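Local coordinates for effector protein hopAB3 (Pseudomonas syringae pv. maculicola, PDB 3TJY) that is recognized by the tomato resistance protein Pto, elicits a Pto- and Prf-dependent hypersensitive response, and promotes virulence in susceptible plants, at residues 8-11 and 12-16. Numbering follows the deposited sequence.
Sequences NRIV and QQLVE
R9 reaches forward along its own helix to meet Q12, Q13 and E16, three, four and seven residues on. Its CG lies anti to the backbone N (chi1 171°), and a bend at chi2 (61°) turns the chain along the helix. NH2 of R9 donates to OE1 of Q12 over 2.8 Å. The bond is bent, and the donor stands above the amide plane of Q12 rather than on a lone pair. The same NH2 also forms a salt bridge to OE1 of E16 at 3.2 Å, so one nitrogen meets both side chains. The guanidinium also stacks on the side-chain amide of Q13. Their planes are 16° apart, with NE of R9 3.7 Å from CD of Q13.

Four i to i+4 backbone bonds join the segments, from N8 O to Q12 N through V11 O to V15 N. On the apolar side, I10 and L14 lie side by side, CG2 of I10 4.0 Å from CD1 of L14.

Residues 8-16 form the C-terminal part of helix 3-16 in the Pto-binding domain, a helical bundle. Q13 bonds to Q49 and H50 of helix 41-50 through both ends of its amide, which probably holds it flat against R9. I10 and L14 pack on that helix too, V11 on helices 21-32 and 64-77.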
loop_
_atom_site.group_PDB
_atom_site.type_symbol
_atom_site.label_atom_id
_atom_site.label_comp_id
_atom_site.label_asym_id
_atom_site.label_seq_id
_atom_site.Cartn_x
_atom_site.Cartn_y
_atom_site.Cartn_z
ATOM N N ASN A 8 -7.272 -5.560 2.013
ATOM C CA ASN A 8 -7.881 -5.187 3.296
ATOM C C ASN A 8 -6.972 -5.479 4.479
ATOM O O ASN A 8 -6.973 -4.736 5.467
ATOM C CB ASN A 8 -9.215 -5.913 3.487
ATOM C CG ASN A 8 -10.281 -5.413 2.550
ATOM O OD1 ASN A 8 -10.243 -4.266 2.095
ATOM N ND2 ASN A 8 -11.263 -6.269 2.271
ATOM N N ARG A 9 -6.231 -6.588 4.391
ATOM C CA ARG A 9 -5.237 -6.942 5.399
ATOM C C ARG A 9 -4.101 -5.904 5.420
ATOM O O ARG A 9 -3.603 -5.536 6.486
ATOM C CB ARG A 9 -4.684 -8.348 5.123
ATOM C CG ARG A 9 -3.498 -8.759 5.972
ATOM C CD ARG A 9 -3.849 -8.768 7.452
ATOM N NE ARG A 9 -2.911 -9.569 8.236
ATOM C CZ ARG A 9 -2.805 -9.502 9.559
ATOM N NH1 ARG A 9 -1.929 -10.267 10.199
ATOM N NH2 ARG A 9 -3.568 -8.661 10.241
ATOM N N ILE A 10 -3.697 -5.422 4.246
ATOM C CA ILE A 10 -2.686 -4.364 4.190
ATOM C C ILE A 10 -3.191 -3.141 4.957
ATOM O O ILE A 10 -2.483 -2.585 5.792
ATOM C CB ILE A 10 -2.317 -3.990 2.728
ATOM C CG1 ILE A 10 -1.658 -5.180 2.027
ATOM C CG2 ILE A 10 -1.340 -2.823 2.698
ATOM C CD1 ILE A 10 -1.486 -4.975 0.477
ATOM N N VAL A 11 -4.411 -2.712 4.659
ATOM C CA VAL A 11 -4.969 -1.558 5.346
ATOM C C VAL A 11 -5.036 -1.810 6.852
ATOM O O VAL A 11 -4.655 -0.955 7.634
ATOM C CB VAL A 11 -6.334 -1.174 4.762
ATOM C CG1 VAL A 11 -7.025 -0.089 5.615
ATOM C CG2 VAL A 11 -6.154 -0.711 3.313
ATOM N N GLN A 12 -5.526 -2.987 7.247
ATOM C CA GLN A 12 -5.574 -3.370 8.658
ATOM C C GLN A 12 -4.211 -3.263 9.324
ATOM O O GLN A 12 -4.088 -2.749 10.437
ATOM C CB GLN A 12 -6.043 -4.831 8.780
ATOM C CG GLN A 12 -5.921 -5.423 10.178
ATOM C CD GLN A 12 -6.311 -6.904 10.209
ATOM O OE1 GLN A 12 -6.022 -7.653 9.269
ATOM N NE2 GLN A 12 -6.972 -7.325 11.285
ATOM N N GLN A 13 -3.202 -3.833 8.668
ATOM C CA GLN A 13 -1.856 -3.818 9.220
ATOM C C GLN A 13 -1.276 -2.403 9.286
ATOM O O GLN A 13 -0.527 -2.081 10.220
ATOM C CB GLN A 13 -0.953 -4.723 8.407
ATOM C CG GLN A 13 -1.247 -6.204 8.581
ATOM C CD GLN A 13 -0.305 -7.037 7.745
ATOM O OE1 GLN A 13 -0.183 -6.823 6.556
ATOM N NE2 GLN A 13 0.399 -7.964 8.382
ATOM N N LEU A 14 -1.582 -1.573 8.289
ATOM C CA LEU A 14 -1.148 -0.164 8.333
ATOM C C LEU A 14 -1.752 0.569 9.531
ATOM O O LEU A 14 -1.050 1.279 10.254
ATOM C CB LEU A 14 -1.522 0.560 7.032
ATOM C CG LEU A 14 -0.664 0.173 5.826
ATOM C CD1 LEU A 14 -1.261 0.707 4.526
ATOM C CD2 LEU A 14 0.777 0.639 6.007
ATOM N N VAL A 15 -3.049 0.386 9.745
ATOM C CA VAL A 15 -3.692 0.997 10.910
ATOM C C VAL A 15 -3.036 0.507 12.208
ATOM O O VAL A 15 -2.726 1.305 13.101
ATOM C CB VAL A 15 -5.209 0.730 10.941
ATOM C CG1 VAL A 15 -5.808 1.365 12.176
ATOM C CG2 VAL A 15 -5.885 1.287 9.691
ATOM N N GLU A 16 -2.810 -0.802 12.299
ATOM C CA GLU A 16 -2.152 -1.398 13.472
ATOM C C GLU A 16 -0.806 -0.716 13.704
ATOM O O GLU A 16 -0.376 -0.529 14.840
ATOM C CB GLU A 16 -1.831 -2.881 13.260
ATOM C CG GLU A 16 -2.978 -3.865 13.062
ATOM C CD GLU A 16 -2.456 -5.263 12.679
ATOM O OE1 GLU A 16 -3.239 -6.083 12.157
ATOM O OE2 GLU A 16 -1.248 -5.539 12.888
#